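RRNA N-glycosidase (Bougainvillea spectabilis, PDB 3CTK) belongs to the plant ribosome-inactivating proteins, a family of mixed alpha-beta fold, and is present here as a single chain. Local coordinates at residues A[16-19]-A[20-24]; A[109-113]-A[114-118]; A[169-172]-A[173-177]; A[189-192]-A[193-197]. One frame throughout, in Å; residues are numbered along the deposited sequence.

Contact 1: residues A[16-19]-A[20-24]; sequences TFIQ and DLRNE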
loop_
_atom_site.group_PDB
_atom_site.type_symbol
_atom_site.label_atom_id
_atom_site.label_comp_id
_atom_site.label_asym_id
_atom_site.label_seq_id
_atom_site.Cartn_x
_atom_site.Cartn_y
_atom_site.Cartn_z
ATOM N N THR A 16 -2.437 -13.113 -7.643
ATOM C CA THR A 16 -1.924 -14.089 -6.684
ATOM C C THR A 16 -1.037 -13.389 -5.655
ATOM O O THR A 16 -1.073 -13.705 -4.463
ATOM C CB THR A 16 -1.107 -15.188 -7.390
ATOM O OG1 THR A 16 -1.943 -15.866 -8.337
ATOM C CG2 THR A 16 -0.585 -16.192 -6.380
ATOM N N PHE A 17 -0.246 -12.435 -6.135
ATOM C CA PHE A 17 0.657 -11.643 -5.302
ATOM C C PHE A 17 -0.118 -10.885 -4.219
ATOM O O PHE A 17 0.238 -10.922 -3.038
ATOM C CB PHE A 17 1.418 -10.653 -6.195
ATOM C CG PHE A 17 2.076 -9.526 -5.448
ATOM C CD1 PHE A 17 3.129 -9.770 -4.570
ATOM C CD2 PHE A 17 1.642 -8.217 -5.626
ATOM C CE1 PHE A 17 3.739 -8.722 -3.879
ATOM C CE2 PHE A 17 2.246 -7.160 -4.941
ATOM C CZ PHE A 17 3.297 -7.414 -4.066
ATOM N N ILE A 18 -1.180 -10.196 -4.626
ATOM C CA ILE A 18 -1.989 -9.433 -3.683
ATOM C C ILE A 18 -2.665 -10.344 -2.661
ATOM O O ILE A 18 -2.750 -9.998 -1.485
ATOM C CB ILE A 18 -3.066 -8.598 -4.416
ATOM C CG1 ILE A 18 -2.395 -7.489 -5.229
ATOM C CG2 ILE A 18 -4.042 -7.985 -3.414
ATOM C CD1 ILE A 18 -1.559 -6.536 -4.399
ATOM N N GLN A 19 -3.141 -11.507 -3.097
ATOM C CA GLN A 19 -3.787 -12.417 -2.160
ATOM C C GLN A 19 -2.769 -12.940 -1.153
ATOM O O GLN A 19 -3.081 -13.078 0.034
ATOM C CB GLN A 19 -4.451 -13.589 -2.891
ATOM C CG GLN A 19 -5.162 -14.557 -1.947
ATOM C CD GLN A 19 -6.221 -13.876 -1.094
ATOM O OE1 GLN A 19 -6.155 -13.897 0.137
ATOM N NE2 GLN A 19 -7.203 -13.270 -1.745
ATOM N N ASP A 20 -1.550 -13.219 -1.610
ATOM C CA ASP A 20 -0.523 -13.708 -0.695
ATOM C C ASP A 20 -0.152 -12.641 0.333
ATOM O O ASP A 20 0.155 -12.962 1.485
ATOM C CB ASP A 20 0.729 -14.163 -1.460
ATOM C CG ASP A 20 0.491 -15.432 -2.272
ATOM O OD1 ASP A 20 -0.424 -16.209 -1.924
ATOM O OD2 ASP A 20 1.230 -15.659 -3.256
ATOM N N LEU A 21 -0.182 -11.374 -0.077
ATOM C CA LEU A 21 0.125 -10.279 0.840
ATOM C C LEU A 21 -0.989 -10.170 1.881
ATOM O O LEU A 21 -0.722 -9.983 3.070
ATOM C CB LEU A 21 0.274 -8.954 0.077
ATOM C CG LEU A 21 0.467 -7.667 0.894
ATOM C CD1 LEU A 21 1.619 -7.810 1.881
ATOM C CD2 LEU A 21 0.723 -6.508 -0.066
ATOM N N ARG A 22 -2.240 -10.299 1.448
ATOM C CA ARG A 22 -3.353 -10.231 2.395
ATOM C C ARG A 22 -3.237 -11.350 3.430
ATOM O O ARG A 22 -3.559 -11.154 4.598
ATOM C CB ARG A 22 -4.701 -10.354 1.676
ATOM C CG ARG A 22 -5.115 -9.120 0.891
ATOM C CD ARG A 22 -6.438 -9.339 0.156
ATOM N NE ARG A 22 -6.776 -8.177 -0.663
ATOM C CZ ARG A 22 -7.313 -8.241 -1.876
ATOM N NH1 ARG A 22 -7.589 -9.419 -2.426
ATOM N NH2 ARG A 22 -7.542 -7.125 -2.557
ATOM N N ASN A 23 -2.789 -12.524 2.992
ATOM C CA ASN A 23 -2.635 -13.660 3.895
ATOM C C ASN A 23 -1.642 -13.333 5.011
ATOM O O ASN A 23 -1.810 -13.763 6.154
ATOM C CB ASN A 23 -2.153 -14.893 3.119
ATOM C CG ASN A 23 -3.234 -15.495 2.234
ATOM O OD1 ASN A 23 -2.957 -16.373 1.416
ATOM N ND2 ASN A 23 -4.470 -15.039 2.402
ATOM N N GLU A 24 -0.607 -12.571 4.676
ATOM C CA GLU A 24 0.402 -12.178 5.656
ATOM C C GLU A 24 -0.130 -11.114 6.618
ATOM O O GLU A 24 0.287 -11.046 7.773
ATOM C CB GLU A 24 1.645 -11.631 4.948
ATOM C CG GLU A 24 2.379 -12.652 4.103
ATOM C CD GLU A 24 3.022 -13.740 4.937
ATOM O OE1 GLU A 24 3.318 -14.816 4.377
ATOM O OE2 GLU A 24 3.243 -13.518 6.150
HETATM O O HOH W 1 -8.953 -11.603 -0.985
#
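T16 and D20 run side by side on helix 14-25, the methyl CG2 of T16 lying 3.7 Å from OD2 of D20. The T16 carbonyl takes the N-H of D20 (O to N 2.9 Å). F17 O likewise receives L21 N, while the F17 ring stacks on F6, on the helix face that packs against strands 3-7 and 47-53. I18 meets R22: its methyl CG2, placed anti to the backbone N, sits over the centre of the R22 guanidinium, 3.6 Å above the plane. Q19 approaches the same group at its rim, where NE2 lies in the guanidinium plane, 3.9 Å from NH1 of R22, with the amide turned 63° against it. A bend at chi2 (57°) swings the Q19 amide to this side, and water 1 accepts weakly from R22 NH1. R22 also reaches beyond the helix: NE and NH2 donate to the carbonyls of A167 and A166, and NH2 makes a salt bridge to E173. The buried cation thus has an apolar cover on one face and acceptors for its N-H groups, which probably keeps it charged and fixed in rotation.

Contact 2: residues A[109-113]-A[114-118]; sequences TFDGS and YQKLV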
loop_
_atom_site.group_PDB
_atom_site.type_symbol
_atom_site.label_atom_id
_atom_site.label_comp_id
_atom_site.label_asym_id
_atom_site.label_seq_id
_atom_site.Cartn_x
_atom_site.Cartn_y
_atom_site.Cartn_z
ATOM N N THR A 109 13.401 13.463 4.271
ATOM C CA THR A 109 12.892 14.639 4.963
ATOM C C THR A 109 11.369 14.696 5.017
ATOM O O THR A 109 10.806 15.536 5.717
ATOM C CB THR A 109 13.421 15.940 4.320
ATOM O OG1 THR A 109 13.025 15.993 2.944
ATOM C CG2 THR A 109 14.944 15.999 4.413
ATOM N N PHE A 110 10.708 13.807 4.282
ATOM C CA PHE A 110 9.249 13.763 4.266
ATOM C C PHE A 110 8.710 12.433 4.793
ATOM O O PHE A 110 9.395 11.408 4.736
ATOM C CB PHE A 110 8.720 14.032 2.842
ATOM C CG PHE A 110 9.314 13.140 1.778
ATOM C CD1 PHE A 110 8.805 11.865 1.543
ATOM C CD2 PHE A 110 10.376 13.588 0.995
ATOM C CE1 PHE A 110 9.345 11.049 0.538
ATOM C CE2 PHE A 110 10.922 12.782 -0.011
ATOM C CZ PHE A 110 10.404 11.512 -0.240
ATOM N N ASP A 111 7.488 12.453 5.324
ATOM C CA ASP A 111 6.879 11.232 5.841
ATOM C C ASP A 111 6.010 10.574 4.772
ATOM O O ASP A 111 5.925 11.066 3.643
ATOM C CB ASP A 111 6.070 11.524 7.116
ATOM C CG ASP A 111 4.830 12.365 6.862
ATOM O OD1 ASP A 111 4.373 13.033 7.813
ATOM O OD2 ASP A 111 4.302 12.350 5.735
ATOM N N GLY A 112 5.363 9.469 5.129
ATOM C CA GLY A 112 4.549 8.745 4.169
ATOM C C GLY A 112 3.107 9.163 3.939
ATOM O O GLY A 112 2.378 8.466 3.233
ATOM N N SER A 113 2.677 10.277 4.521
ATOM C CA SER A 113 1.305 10.722 4.315
ATOM C C SER A 113 1.181 11.184 2.868
ATOM O O SER A 113 2.154 11.642 2.271
ATOM C CB SER A 113 0.962 11.872 5.268
ATOM O OG SER A 113 1.791 13.000 5.043
ATOM N N TYR A 114 -0.008 11.068 2.286
ATOM C CA TYR A 114 -0.156 11.493 0.901
ATOM C C TYR A 114 0.135 12.977 0.704
ATOM O O TYR A 114 0.661 13.374 -0.335
ATOM C CB TYR A 114 -1.558 11.164 0.379
ATOM C CG TYR A 114 -1.738 9.709 0.011
ATOM C CD1 TYR A 114 -0.838 9.070 -0.845
ATOM C CD2 TYR A 114 -2.813 8.973 0.502
ATOM C CE1 TYR A 114 -1.008 7.736 -1.202
ATOM C CE2 TYR A 114 -2.991 7.635 0.148
ATOM C CZ TYR A 114 -2.085 7.025 -0.703
ATOM O OH TYR A 114 -2.250 5.703 -1.050
ATOM N N GLN A 115 -0.188 13.800 1.695
ATOM C CA GLN A 115 0.047 15.231 1.558
ATOM C C GLN A 115 1.528 15.560 1.441
ATOM O O GLN A 115 1.924 16.361 0.594
ATOM C CB GLN A 115 -0.555 15.994 2.736
ATOM C CG GLN A 115 -0.478 17.511 2.591
ATOM C CD GLN A 115 -1.058 18.010 1.273
ATOM O OE1 GLN A 115 -0.361 18.083 0.257
ATOM N NE2 GLN A 115 -2.344 18.343 1.283
ATOM N N LYS A 116 2.347 14.938 2.281
ATOM C CA LYS A 116 3.781 15.197 2.243
ATOM C C LYS A 116 4.418 14.587 1.000
ATOM O O LYS A 116 5.339 15.166 0.424
ATOM C CB LYS A 116 4.455 14.650 3.504
ATOM C CG LYS A 116 3.948 15.278 4.795
ATOM C CD LYS A 116 4.158 16.786 4.801
ATOM C CE LYS A 116 3.615 17.404 6.081
ATOM N NZ LYS A 116 3.777 18.882 6.097
ATOM N N LEU A 117 3.925 13.423 0.583
ATOM C CA LEU A 117 4.459 12.765 -0.605
ATOM C C LEU A 117 4.174 13.546 -1.882
ATOM O O LEU A 117 5.055 13.695 -2.729
ATOM C CB LEU A 117 3.893 11.348 -0.743
ATOM C CG LEU A 117 4.411 10.281 0.228
ATOM C CD1 LEU A 117 3.632 8.988 0.030
ATOM C CD2 LEU A 117 5.900 10.051 -0.014
ATOM N N VAL A 118 2.947 14.034 -2.040
ATOM C CA VAL A 118 2.616 14.785 -3.249
ATOM C C VAL A 118 3.379 16.108 -3.284
ATOM O O VAL A 118 3.765 16.581 -4.355
ATOM C CB VAL A 118 1.093 15.067 -3.368
ATOM C CG1 VAL A 118 0.327 13.752 -3.414
ATOM C CG2 VAL A 118 0.619 15.931 -2.217
#
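S113 is the N-cap of helix 114-121, its hydroxyl weakly accepting the backbone N-H of K116, and it is itself held by an Asx turn that starts at D111. The loop after strand 105-108 is in this way folded onto the first turn of the helix.

Among the polar bonds, D111 OD2 is gripped twice by one residue. The backbone N of S113 reaches it from above the carboxylate plane at 2.9 Å, while OG of S113 donates on the syn side at 2.7 Å. OG thus donates to D111 OD2 and accepts from K116 N, though this capping bond is long at 3.4 Å. The torsion chi1 of 62° puts OG between the backbone N and the carbonyl carbon, within range of both partners. One residue on, L117 N closes the first regular turn on S113 O. At the helix start, the hydroxyl of Y114 hydrogen-bonds E165, and its ring makes a cation-pi contact with R125.

The apolar pair is F110 with L117; elsewhere carbon packs on oxygen. L117 crosses F110 at about a right angle, and its CD2 meets the ring carbon CE1 of F110 at 3.6 Å. The other methyl, CD1, lies 3.5 Å from the G112 carbonyl O; L117 also packs on L157 and I160 of helix 149-168. K116 offers D111 its aliphatic stem and not its charge: CG lies 3.1 Å from D111 OD2, whereas NZ ends 6.1 Å from D111 OD1.

Contact 3: residues A[169-172]-A[173-177]; sequences FKYI and ETEVV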
loop_
_atom_site.group_PDB
_atom_site.type_symbol
_atom_site.label_atom_id
_atom_site.label_comp_id
_atom_site.label_asym_id
_atom_site.label_seq_id
_atom_site.Cartn_x
_atom_site.Cartn_y
_atom_site.Cartn_z
ATOM N N PHE A 169 -8.102 -2.835 -0.479
ATOM C CA PHE A 169 -9.327 -2.763 -1.276
ATOM C C PHE A 169 -9.376 -3.603 -2.548
ATOM O O PHE A 169 -8.616 -3.360 -3.490
ATOM C CB PHE A 169 -9.576 -1.302 -1.675
ATOM C CG PHE A 169 -9.754 -0.372 -0.516
ATOM C CD1 PHE A 169 -10.981 -0.276 0.131
ATOM C CD2 PHE A 169 -8.698 0.425 -0.075
ATOM C CE1 PHE A 169 -11.158 0.603 1.201
ATOM C CE2 PHE A 169 -8.864 1.309 0.997
ATOM C CZ PHE A 169 -10.097 1.398 1.635
ATOM N N LYS A 170 -10.287 -4.570 -2.593
ATOM C CA LYS A 170 -10.436 -5.390 -3.790
ATOM C C LYS A 170 -10.780 -4.513 -4.997
ATOM O O LYS A 170 -10.398 -4.829 -6.123
ATOM C CB LYS A 170 -11.538 -6.435 -3.595
ATOM C CG LYS A 170 -11.147 -7.583 -2.680
ATOM C CD LYS A 170 -12.280 -8.593 -2.561
ATOM C CE LYS A 170 -11.868 -9.784 -1.713
ATOM N NZ LYS A 170 -12.978 -10.768 -1.573
ATOM N N TYR A 171 -11.499 -3.415 -4.762
ATOM C CA TYR A 171 -11.873 -2.512 -5.849
ATOM C C TYR A 171 -10.626 -1.961 -6.538
ATOM O O TYR A 171 -10.547 -1.920 -7.771
ATOM C CB TYR A 171 -12.705 -1.332 -5.338
ATOM C CG TYR A 171 -13.096 -0.382 -6.452
ATOM C CD1 TYR A 171 -14.145 -0.689 -7.320
ATOM C CD2 TYR A 171 -12.373 0.788 -6.683
ATOM C CE1 TYR A 171 -14.462 0.143 -8.390
ATOM C CE2 TYR A 171 -12.682 1.629 -7.755
ATOM C CZ TYR A 171 -13.726 1.298 -8.602
ATOM O OH TYR A 171 -14.028 2.118 -9.665
ATOM N N ILE A 172 -9.658 -1.530 -5.733
ATOM C CA ILE A 172 -8.419 -0.981 -6.264
ATOM C C ILE A 172 -7.610 -2.087 -6.940
ATOM O O ILE A 172 -7.013 -1.871 -7.991
ATOM C CB ILE A 172 -7.593 -0.295 -5.141
ATOM C CG1 ILE A 172 -8.396 0.879 -4.573
ATOM C CG2 ILE A 172 -6.256 0.205 -5.687
ATOM C CD1 ILE A 172 -7.668 1.682 -3.495
ATOM N N GLU A 173 -7.598 -3.278 -6.347
ATOM C CA GLU A 173 -6.876 -4.392 -6.951
ATOM C C GLU A 173 -7.441 -4.642 -8.351
ATOM O O GLU A 173 -6.692 -4.873 -9.307
ATOM C CB GLU A 173 -7.037 -5.665 -6.115
ATOM C CG GLU A 173 -6.305 -6.863 -6.706
ATOM C CD GLU A 173 -6.736 -8.185 -6.103
ATOM O OE1 GLU A 173 -7.580 -8.187 -5.176
ATOM O OE2 GLU A 173 -6.228 -9.228 -6.565
ATOM N N THR A 174 -8.764 -4.581 -8.476
ATOM C CA THR A 174 -9.396 -4.820 -9.769
ATOM C C THR A 174 -9.068 -3.735 -10.788
ATOM O O THR A 174 -8.925 -4.025 -11.975
ATOM C CB THR A 174 -10.924 -4.966 -9.626
ATOM O OG1 THR A 174 -11.210 -6.106 -8.805
ATOM C CG2 THR A 174 -11.571 -5.178 -10.985
ATOM N N GLU A 175 -8.938 -2.489 -10.336
ATOM C CA GLU A 175 -8.592 -1.406 -11.256
ATOM C C GLU A 175 -7.209 -1.670 -11.840
ATOM O O GLU A 175 -6.985 -1.494 -13.040
ATOM C CB GLU A 175 -8.594 -0.048 -10.538
ATOM C CG GLU A 175 -9.981 0.491 -10.224
ATOM C CD GLU A 175 -10.806 0.724 -11.477
ATOM O OE1 GLU A 175 -10.471 1.644 -12.257
ATOM O OE2 GLU A 175 -11.787 -0.020 -11.685
ATOM N N VAL A 176 -6.279 -2.101 -10.993
ATOM C CA VAL A 176 -4.929 -2.380 -11.465
ATOM C C VAL A 176 -4.935 -3.559 -12.433
ATOM O O VAL A 176 -4.264 -3.525 -13.461
ATOM C CB VAL A 176 -3.965 -2.672 -10.287
ATOM C CG1 VAL A 176 -2.599 -3.104 -10.816
ATOM C CG2 VAL A 176 -3.815 -1.422 -9.430
ATOM N N VAL A 177 -5.699 -4.599 -12.111
ATOM C CA VAL A 177 -5.783 -5.772 -12.976
ATOM C C VAL A 177 -6.362 -5.421 -14.350
ATOM O O VAL A 177 -5.841 -5.859 -15.380
ATOM C CB VAL A 177 -6.657 -6.881 -12.342
ATOM C CG1 VAL A 177 -6.922 -7.988 -13.357
ATOM C CG2 VAL A 177 -5.952 -7.459 -11.121
HETATM O O HOH W 2 -12.393 -1.994 -9.940
#
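Y171 O is gripped from two directions: the backbone N of E175 donates to it at 3.1 Å, and water 2 donates to it at 2.8 Å. The same water gives its other hydrogen to OE2 of E175 (O to OE2 2.7 Å), and so ties the carboxylate back to the helix backbone four residues earlier. It also lies over one face of the Y171 ring, 3.3 Å above the plane and shifted toward the rim.

Ring and carboxylate are almost parallel, their planes 9° apart. Y171 places CG anti to its backbone N (chi1 180°), which sends the ring along the helix toward E175; E175 folds at chi2 (-61°) to come up beside it, its CG 3.8 Å from CE2 of Y171. The two polar ends are 3.7 Å apart, from Y171 OH to E175 OE2. The hydroxyl bonds to N188 ND2; OE2 of E175 keeps its water, and the other oxygen, OE1, forms a salt bridge with R179.

The remaining backbone bonds follow the regular i to i+4 pattern. K170 O receives T174 N at 2.9 Å, and I172 O receives V176 N, with CG2 of V176 packed against the same carbonyl. The first of the series runs from E173 N to F169 O, in the carbonyl plane. F169 is the first residue past helix 149-168 and stands at the N-cap of helix 170-180, and its ring meets W198 at a steep angle. The contact is thus the first turns of a helix that restarts after a one-residue break in a long helical run.

Contact 4: residues A[189-192]-A[193-197]; sequences FKVL and NLENN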
loop_
_atom_site.group_PDB
_atom_site.type_symbol
_atom_site.label_atom_id
_atom_site.label_comp_id
_atom_site.label_asym_id
_atom_site.label_seq_id
_atom_site.Cartn_x
_atom_site.Cartn_y
_atom_site.Cartn_z
ATOM N N PHE A 189 -12.007 8.796 -9.104
ATOM C CA PHE A 189 -12.541 9.371 -7.875
ATOM C C PHE A 189 -12.797 8.366 -6.760
ATOM O O PHE A 189 -12.593 8.685 -5.590
ATOM C CB PHE A 189 -13.833 10.138 -8.170
ATOM C CG PHE A 189 -13.678 11.203 -9.218
ATOM C CD1 PHE A 189 -14.101 10.979 -10.525
ATOM C CD2 PHE A 189 -13.100 12.427 -8.901
ATOM C CE1 PHE A 189 -13.948 11.962 -11.503
ATOM C CE2 PHE A 189 -12.943 13.417 -9.873
ATOM C CZ PHE A 189 -13.368 13.182 -11.174
ATOM N N LYS A 190 -13.251 7.166 -7.114
ATOM C CA LYS A 190 -13.529 6.147 -6.107
ATOM C C LYS A 190 -12.247 5.584 -5.507
ATOM O O LYS A 190 -12.157 5.386 -4.293
ATOM C CB LYS A 190 -14.373 5.006 -6.696
ATOM C CG LYS A 190 -14.664 3.893 -5.689
ATOM C CD LYS A 190 -15.768 2.944 -6.153
ATOM C CE LYS A 190 -15.971 1.821 -5.133
ATOM N NZ LYS A 190 -17.139 0.950 -5.447
ATOM N N VAL A 191 -11.261 5.317 -6.356
ATOM C CA VAL A 191 -9.985 4.798 -5.873
ATOM C C VAL A 191 -9.435 5.754 -4.814
ATOM O O VAL A 191 -9.091 5.342 -3.706
ATOM C CB VAL A 191 -8.966 4.666 -7.020
ATOM C CG1 VAL A 191 -7.597 4.294 -6.460
ATOM C CG2 VAL A 191 -9.434 3.604 -8.009
ATOM N N LEU A 192 -9.379 7.035 -5.157
ATOM C CA LEU A 192 -8.878 8.054 -4.242
ATOM C C LEU A 192 -9.710 8.167 -2.965
ATOM O O LEU A 192 -9.161 8.328 -1.874
ATOM C CB LEU A 192 -8.816 9.411 -4.957
ATOM C CG LEU A 192 -7.515 9.737 -5.704
ATOM C CD1 LEU A 192 -6.939 8.497 -6.343
ATOM C CD2 LEU A 192 -7.779 10.816 -6.742
ATOM N N ASN A 193 -11.028 8.066 -3.096
ATOM C CA ASN A 193 -11.910 8.172 -1.936
ATOM C C ASN A 193 -11.686 7.021 -0.953
ATOM O O ASN A 193 -11.624 7.234 0.259
ATOM C CB ASN A 193 -13.374 8.192 -2.384
ATOM C CG ASN A 193 -14.326 8.444 -1.235
ATOM O OD1 ASN A 193 -14.298 9.507 -0.612
ATOM N ND2 ASN A 193 -15.173 7.467 -0.944
ATOM N N LEU A 194 -11.570 5.804 -1.475
ATOM C CA LEU A 194 -11.340 4.641 -0.622
ATOM C C LEU A 194 -10.004 4.784 0.101
ATOM O O LEU A 194 -9.900 4.495 1.295
ATOM C CB LEU A 194 -11.367 3.351 -1.458
ATOM C CG LEU A 194 -12.742 2.948 -2.019
ATOM C CD1 LEU A 194 -12.601 1.766 -2.954
ATOM C CD2 LEU A 194 -13.683 2.601 -0.875
ATOM N N GLU A 195 -8.983 5.240 -0.621
ATOM C CA GLU A 195 -7.663 5.435 -0.029
ATOM C C GLU A 195 -7.737 6.402 1.155
ATOM O O GLU A 195 -7.065 6.209 2.169
ATOM C CB GLU A 195 -6.682 5.990 -1.072
ATOM C CG GLU A 195 -6.316 5.014 -2.184
ATOM C CD GLU A 195 -5.368 5.623 -3.208
ATOM O OE1 GLU A 195 -4.987 6.804 -3.036
ATOM O OE2 GLU A 195 -5.007 4.926 -4.185
ATOM N N ASN A 196 -8.561 7.436 1.024
ATOM C CA ASN A 196 -8.702 8.429 2.081
ATOM C C ASN A 196 -9.579 7.991 3.247
ATOM O O ASN A 196 -9.601 8.664 4.279
ATOM C CB ASN A 196 -9.285 9.739 1.531
ATOM C CG ASN A 196 -8.432 10.362 0.442
ATOM O OD1 ASN A 196 -7.208 10.234 0.437
ATOM N ND2 ASN A 196 -9.083 11.064 -0.483
ATOM N N ASN A 197 -10.295 6.878 3.100
ATOM C CA ASN A 197 -11.203 6.436 4.157
ATOM C C ASN A 197 -11.074 5.012 4.689
ATOM O O ASN A 197 -12.021 4.491 5.279
ATOM C CB ASN A 197 -12.655 6.641 3.709
ATOM C CG ASN A 197 -13.017 8.099 3.549
ATOM O OD1 ASN A 197 -12.944 8.657 2.452
ATOM N ND2 ASN A 197 -13.402 8.731 4.646
#
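K190 and L194, V191 and E195 are i to i+4 neighbours on helix 189-196, a short, largely buried helix that follows helix 170-180 and leads directly to helix 198-208. The backbone bond from L194 N to K190 O is 2.9 Å long and nearly straight at the hydrogen (168°). The stem of K190 crosses L194 at a slant, and CD1 of the leucine lies 4.0 Å from both CG and CE of the lysine. K190 is extended throughout, which carries NZ past the leucine to a salt bridge with D240; K190 also makes cation-pi contacts with W229 and Y171.

V191 and E195 point the same way, side by side, with the methyl CG1 of V191 3.5 Å from OE2 of E195. E195 starts close to the helix, its CG only 3.2 Å from V191 O, and then runs straight out. Its OE1 forms a salt bridge with R125, and OD1 of N196 accepts from the same guanidinium, so R125 joins two successive residues at the C-terminal end. N193 lays its CB 3.3 Å from F189 O. At the start of the helix, N188 OD1 accepts from V191 N; at its end, the N-H of N197 bonds back to L194 O.

Around these pairs the helix packs against its neighbours in the fold. L192 lies on P187 in the preceding loop, V191, L194 and E195 rest against helix 170-180, and F189 and N193 touch strand 214-222, before the chain passes at N197 into helix 198-208.

Overall arrangement
Contact 3 touches contacts 1 and 4; contact 2 joins the group through contact 4. Contact 3 meets contact 1, whose centre is about 13 Å away, through the bond from R22 NH2 to E173 OE1 (2.8 Å) and through I18 CG2 against E173 CD (3.8 Å). Contact 4 lies about 12 Å from contact 3 between centres and packs on it with I172 CD1 3.8 Å from E195 CG. Contact 2 touches contact 4 at Y114 OH and E195 OE1, 3.6 Å apart, but stays about 7 Å from contact 3 at the nearest atoms. Contacts 1 and 2, on opposite sides of the chain's centre, are about 26 Å apart between centres. R125 reaches both contact 2 and contact 4.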